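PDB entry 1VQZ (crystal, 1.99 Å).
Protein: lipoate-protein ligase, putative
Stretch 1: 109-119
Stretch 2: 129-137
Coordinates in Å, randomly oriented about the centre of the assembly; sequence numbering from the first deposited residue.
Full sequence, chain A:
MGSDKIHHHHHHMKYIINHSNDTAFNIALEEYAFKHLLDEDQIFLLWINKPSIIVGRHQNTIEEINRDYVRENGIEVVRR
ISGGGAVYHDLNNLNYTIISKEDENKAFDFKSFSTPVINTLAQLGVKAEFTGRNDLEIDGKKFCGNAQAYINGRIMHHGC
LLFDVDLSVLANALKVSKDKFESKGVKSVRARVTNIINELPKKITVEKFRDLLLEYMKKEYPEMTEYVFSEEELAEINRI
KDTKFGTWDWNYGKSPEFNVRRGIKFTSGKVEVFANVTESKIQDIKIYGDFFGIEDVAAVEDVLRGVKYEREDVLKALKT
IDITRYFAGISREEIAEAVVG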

ATOM      1  N   ASP A 109      -7.167  -5.338 -13.639  1.00 28.25           N
ATOM      2  CA  ASP A 109      -6.143  -4.611 -12.898  1.00 29.99           C
ATOM      3  C   ASP A 109      -6.493  -3.137 -12.895  1.00 33.45           C
ATOM      4  O   ASP A 109      -7.587  -2.786 -13.312  1.00 28.32           O
ATOM      5  CB  ASP A 109      -4.760  -4.825 -13.490  1.00 30.72           C
ATOM      6  CG  ASP A 109      -4.695  -4.555 -14.995  1.00 39.10           C
ATOM      7  OD1 ASP A 109      -5.528  -3.791 -15.560  1.00 34.87           O
ATOM      8  OD2 ASP A 109      -3.790  -5.165 -15.609  1.00 35.01           O
ATOM      9  N   PHE A 110      -5.592  -2.300 -12.387  1.00 34.00           N
ATOM     10  CA  PHE A 110      -5.859  -0.876 -12.241  1.00 37.44           C
ATOM     11  C   PHE A 110      -6.232  -0.276 -13.570  1.00 37.09           C
ATOM     12  O   PHE A 110      -7.235   0.432 -13.674  1.00 37.09           O
ATOM     13  CB  PHE A 110      -4.643  -0.118 -11.677  1.00 38.36           C
ATOM     14  CG  PHE A 110      -4.925   1.341 -11.391  1.00 40.33           C
ATOM     15  CD1 PHE A 110      -5.971   1.707 -10.559  1.00 42.12           C
ATOM     16  CD2 PHE A 110      -4.153   2.340 -11.962  1.00 44.31           C
ATOM     17  CE1 PHE A 110      -6.243   3.033 -10.299  1.00 41.60           C
ATOM     18  CE2 PHE A 110      -4.416   3.676 -11.705  1.00 48.10           C
ATOM     19  CZ  PHE A 110      -5.454   4.025 -10.865  1.00 40.10           C
ATOM     20  N   LYS A 111      -5.408  -0.542 -14.574  1.00 38.75           N
ATOM     21  CA  LYS A 111      -5.680  -0.083 -15.938  1.00 40.90           C
ATOM     22  C   LYS A 111      -7.108  -0.381 -16.368  1.00 41.02           C
ATOM     23  O   LYS A 111      -7.757   0.460 -16.955  1.00 43.65           O
ATOM     24  CB  LYS A 111      -4.733  -0.745 -16.931  1.00 41.76           C
ATOM     25  CG  LYS A 111      -3.280  -0.331 -16.749  1.00 49.34           C
ATOM     26  N   SER A 112      -7.605  -1.580 -16.091  1.00 39.17           N
ATOM     27  CA  SER A 112      -8.943  -1.916 -16.532  1.00 39.02           C
ATOM     28  C   SER A 112     -10.036  -1.217 -15.707  1.00 37.64           C
ATOM     29  O   SER A 112     -11.093  -0.910 -16.237  1.00 37.26           O
ATOM     30  CB  SER A 112      -9.145  -3.443 -16.611  1.00 40.70           C
ATOM     31  OG  SER A 112      -8.946  -4.110 -15.401  1.00 36.35           O
ATOM     32  N   PHE A 113      -9.767  -0.960 -14.426  1.00 36.72           N
ATOM     33  CA  PHE A 113     -10.683  -0.212 -13.523  1.00 35.03           C
ATOM     34  C   PHE A 113     -10.759   1.264 -13.894  1.00 34.55           C
ATOM     35  O   PHE A 113     -11.788   1.931 -13.721  1.00 34.65           O
ATOM     36  CB  PHE A 113     -10.171  -0.383 -12.090  1.00 33.61           C
ATOM     37  CG  PHE A 113     -10.905   0.420 -11.030  1.00 35.17           C
ATOM     38  CD1 PHE A 113     -12.245   0.220 -10.773  1.00 34.74           C
ATOM     39  CD2 PHE A 113     -10.207   1.369 -10.252  1.00 34.03           C
ATOM     40  CE1 PHE A 113     -12.904   0.941  -9.739  1.00 33.32           C
ATOM     41  CE2 PHE A 113     -10.838   2.097  -9.236  1.00 38.20           C
ATOM     42  CZ  PHE A 113     -12.189   1.890  -8.962  1.00 34.01           C
ATOM     43  N   SER A 114      -9.661   1.753 -14.449  1.00 34.69           N
ATOM     44  CA  SER A 114      -9.485   3.173 -14.696  1.00 36.45           C
ATOM     45  C   SER A 114     -10.521   3.700 -15.705  1.00 35.98           C
ATOM     46  O   SER A 114     -10.952   4.832 -15.610  1.00 33.34           O
ATOM     47  CB  SER A 114      -8.062   3.401 -15.210  1.00 38.06           C
ATOM     48  OG  SER A 114      -7.977   3.087 -16.603  1.00 41.10           O
ATOM     49  N   THR A 115     -10.910   2.869 -16.675  1.00 37.60           N
ATOM     50  CA  THR A 115     -11.922   3.260 -17.641  1.00 37.32           C
ATOM     51  C   THR A 115     -13.287   3.474 -16.983  1.00 36.85           C
ATOM     52  O   THR A 115     -13.904   4.537 -17.195  1.00 38.29           O
ATOM     53  CB  THR A 115     -11.986   2.303 -18.872  1.00 36.00           C
ATOM     54  OG1 THR A 115     -10.928   2.657 -19.768  1.00 36.10           O
ATOM     55  CG2 THR A 115     -13.292   2.452 -19.621  1.00 39.73           C
ATOM     56  N   PRO A 116     -13.776   2.468 -16.231  1.00 35.75           N
ATOM     57  CA  PRO A 116     -14.948   2.651 -15.369  1.00 34.29           C
ATOM     58  C   PRO A 116     -14.901   3.915 -14.493  1.00 33.32           C
ATOM     59  O   PRO A 116     -15.908   4.636 -14.431  1.00 31.15           O
ATOM     60  CB  PRO A 116     -14.971   1.379 -14.528  1.00 35.65           C
ATOM     61  CG  PRO A 116     -14.356   0.358 -15.389  1.00 37.23           C
ATOM     62  CD  PRO A 116     -13.290   1.069 -16.176  1.00 36.37           C
ATOM     63  N   VAL A 117     -13.758   4.222 -13.876  1.00 33.10           N
ATOM     64  CA  VAL A 117     -13.666   5.475 -13.105  1.00 32.92           C
ATOM     65  C   VAL A 117     -13.847   6.687 -14.015  1.00 33.20           C
ATOM     66  O   VAL A 117     -14.680   7.523 -13.718  1.00 31.02           O
ATOM     67  CB  VAL A 117     -12.391   5.578 -12.290  1.00 33.47           C
ATOM     68  CG1 VAL A 117     -12.367   6.875 -11.475  1.00 31.59           C
ATOM     69  CG2 VAL A 117     -12.292   4.375 -11.334  1.00 37.08           C
ATOM     70  N   ILE A 118     -13.118   6.726 -15.143  1.00 34.14           N
ATOM     71  CA  ILE A 118     -13.111   7.872 -16.082  1.00 32.11           C
ATOM     72  C   ILE A 118     -14.506   8.129 -16.602  1.00 33.86           C
ATOM     73  O   ILE A 118     -14.938   9.288 -16.738  1.00 35.60           O
ATOM     74  CB  ILE A 118     -12.169   7.626 -17.320  1.00 32.24           C
ATOM     75  CG1 ILE A 118     -10.682   7.542 -16.942  1.00 37.27           C
ATOM     76  CG2 ILE A 118     -12.345   8.701 -18.404  1.00 35.50           C
ATOM     77  CD1 ILE A 118     -10.238   8.455 -15.846  1.00 48.66           C
ATOM     78  N   ASN A 119     -15.189   7.043 -16.925  1.00 34.34           N
ATOM     79  CA  ASN A 119     -16.504   7.093 -17.523  1.00 35.47           C
ATOM     80  C   ASN A 119     -17.597   7.482 -16.522  1.00 37.66           C
ATOM     81  O   ASN A 119     -18.454   8.313 -16.853  1.00 38.30           O
ATOM     82  CB  ASN A 119     -16.831   5.756 -18.188  1.00 35.09           C
ATOM     83  CG  ASN A 119     -16.083   5.548 -19.523  1.00 36.86           C
ATOM     84  OD1 ASN A 119     -15.488   6.474 -20.081  1.00 36.99           O
ATOM     85  ND2 ASN A 119     -16.129   4.328 -20.034  1.00 39.75           N
TER
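Stretch 2 129-137: EFTGRNDLE

Stretch 2 packs as a β-hairpin against the helix of stretch 1 (110-119). Its first strand, through Glu-129 and Phe-130, runs roughly antiparallel to the helix (151°, axes 9.0 Å apart at closest approach); the returning strand, through Leu-136 and Glu-137, runs nearly parallel, crossing at -21° with a closest approach of 10.1 Å. Paired Glu-129 and Glu-137 bonds (N to O, 2.8 Å each way) hold the hairpin; Gly-132, at positive phi, lies in the turn. No hydrogen bond joins the stretches among the modelled atoms; the contact is mainly apolar, with Leu-136 touching Phe-110, Ser-114, Val-117 and Ile-118. Asp-109 caps the helix, its OD1 accepting from Ser-112 N at 3.1 Å. Phe-110 (chi1 t) points toward the hairpin: CD2 lies 3.6 Å from Arg-133 O in the turn, at the ring edge; CE2 lies 3.6 Å from Phe-130 CE1 and CZ 4.0 Å from Leu-136 CG, on the two strands. The phenylalanine rings meet obliquely, planes at 49°. Lys-111 CG lies 3.7 Å from Phe-130 CZ. One turn on from Phe-110, Ser-114 CB contacts Phe-130 CD1 (3.7 Å) and Leu-136 CD2 (3.9 Å). Pro-116, lacking an N-H, leaves the bond to the preceding turn unmade where the helix kinks. Val-117 CG1 meets Leu-136 CD1 at 3.8 Å. Ile-118 starts sideways, but its CD1 comes within 3.9 Å of Leu-136 CD2 and 3.8 Å of Glu-129 N.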

ATOM      1  N   GLU A 129      -8.248  11.681 -16.447  1.00 45.43           N
ATOM      2  CA  GLU A 129      -7.259  11.079 -17.353  1.00 48.57           C
ATOM      3  C   GLU A 129      -6.302  10.115 -16.622  1.00 50.49           C
ATOM      4  O   GLU A 129      -5.919  10.329 -15.455  1.00 48.47           O
ATOM      5  CB  GLU A 129      -6.471  12.164 -18.108  1.00 46.89           C
ATOM      6  N   PHE A 130      -5.938   9.048 -17.335  1.00 54.43           N
ATOM      7  CA  PHE A 130      -5.074   7.984 -16.810  1.00 56.54           C
ATOM      8  C   PHE A 130      -3.640   8.382 -17.152  1.00 58.50           C
ATOM      9  O   PHE A 130      -3.278   8.473 -18.324  1.00 54.44           O
ATOM     10  CB  PHE A 130      -5.489   6.605 -17.397  1.00 57.01           C
ATOM     11  CG  PHE A 130      -4.618   5.448 -16.958  1.00 54.06           C
ATOM     12  CD1 PHE A 130      -4.715   4.933 -15.677  1.00 50.75           C
ATOM     13  CD2 PHE A 130      -3.704   4.872 -17.846  1.00 59.64           C
ATOM     14  CE1 PHE A 130      -3.915   3.878 -15.266  1.00 54.03           C
ATOM     15  CE2 PHE A 130      -2.888   3.808 -17.449  1.00 60.18           C
ATOM     16  CZ  PHE A 130      -2.996   3.304 -16.146  1.00 57.59           C
ATOM     17  N   THR A 131      -2.853   8.655 -16.110  1.00 62.29           N
ATOM     18  CA  THR A 131      -1.524   9.247 -16.273  1.00 65.85           C
ATOM     19  C   THR A 131      -0.428   8.308 -15.751  1.00 68.48           C
ATOM     20  O   THR A 131      -0.517   7.745 -14.633  1.00 67.55           O
ATOM     21  CB  THR A 131      -1.427  10.657 -15.610  1.00 65.22           C
ATOM     22  OG1 THR A 131      -0.162  11.242 -15.911  1.00 70.05           O
ATOM     23  CG2 THR A 131      -1.575  10.596 -14.111  1.00 67.31           C
ATOM     24  N   GLY A 132       0.603   8.130 -16.579  1.00 69.90           N
ATOM     25  CA  GLY A 132       1.656   7.179 -16.272  1.00 69.49           C
ATOM     26  C   GLY A 132       1.000   5.842 -16.012  1.00 69.08           C
ATOM     27  O   GLY A 132       0.266   5.325 -16.859  1.00 70.45           O
ATOM     28  N   ARG A 133       1.215   5.316 -14.816  1.00 68.12           N
ATOM     29  CA  ARG A 133       0.867   3.931 -14.523  1.00 68.22           C
ATOM     30  C   ARG A 133      -0.056   3.754 -13.329  1.00 66.42           C
ATOM     31  O   ARG A 133      -0.924   2.873 -13.354  1.00 69.10           O
ATOM     32  CB  ARG A 133       2.147   3.126 -14.266  1.00 69.06           C
ATOM     33  N   ASN A 134       0.143   4.558 -12.285  1.00 62.50           N
ATOM     34  CA  ASN A 134      -0.480   4.306 -10.973  1.00 59.63           C
ATOM     35  C   ASN A 134      -1.307   5.473 -10.395  1.00 55.71           C
ATOM     36  O   ASN A 134      -1.490   5.560  -9.164  1.00 53.50           O
ATOM     37  CB  ASN A 134       0.610   3.865  -9.973  1.00 59.83           C
ATOM     38  CG  ASN A 134       1.129   2.465 -10.268  1.00 61.33           C
ATOM     39  OD1 ASN A 134       0.509   1.478  -9.884  1.00 51.64           O
ATOM     40  ND2 ASN A 134       2.261   2.377 -10.972  1.00 65.97           N
ATOM     41  N   ASP A 135      -1.796   6.353 -11.273  1.00 52.62           N
ATOM     42  CA  ASP A 135      -2.704   7.429 -10.862  1.00 53.34           C
ATOM     43  C   ASP A 135      -3.616   8.003 -11.955  1.00 51.70           C
ATOM     44  O   ASP A 135      -3.309   7.986 -13.164  1.00 49.77           O
ATOM     45  CB  ASP A 135      -1.926   8.576 -10.205  1.00 54.97           C
ATOM     46  CG  ASP A 135      -0.540   8.751 -10.780  1.00 57.36           C
ATOM     47  OD1 ASP A 135      -0.381   8.670 -12.014  1.00 60.15           O
ATOM     48  OD2 ASP A 135       0.390   8.961  -9.976  1.00 60.21           O
ATOM     49  N   LEU A 136      -4.750   8.520 -11.484  1.00 48.30           N
ATOM     50  CA  LEU A 136      -5.704   9.224 -12.321  1.00 45.51           C
ATOM     51  C   LEU A 136      -5.656  10.726 -12.001  1.00 42.06           C
ATOM     52  O   LEU A 136      -5.363  11.126 -10.871  1.00 41.91           O
ATOM     53  CB  LEU A 136      -7.112   8.660 -12.079  1.00 46.36           C
ATOM     54  CG  LEU A 136      -7.300   7.169 -12.401  1.00 46.47           C
ATOM     55  CD1 LEU A 136      -8.615   6.615 -11.836  1.00 44.07           C
ATOM     56  CD2 LEU A 136      -7.232   6.934 -13.871  1.00 49.70           C
ATOM     57  N   GLU A 137      -5.967  11.554 -12.984  1.00 39.47           N
ATOM     58  CA  GLU A 137      -5.875  13.003 -12.794  1.00 39.00           C
ATOM     59  C   GLU A 137      -7.108  13.734 -13.233  1.00 36.16           C
ATOM     60  O   GLU A 137      -7.817  13.257 -14.124  1.00 34.63           O
ATOM     61  CB  GLU A 137      -4.732  13.552 -13.617  1.00 39.51           C
ATOM     62  CG  GLU A 137      -3.382  13.447 -12.957  1.00 46.57           C
ATOM     63  CD  GLU A 137      -2.298  14.078 -13.829  1.00 43.28           C
ATOM     64  OE1 GLU A 137      -2.663  14.663 -14.870  1.00 46.57           O
ATOM     65  OE2 GLU A 137      -1.105  13.981 -13.464  1.00 51.67           O
TER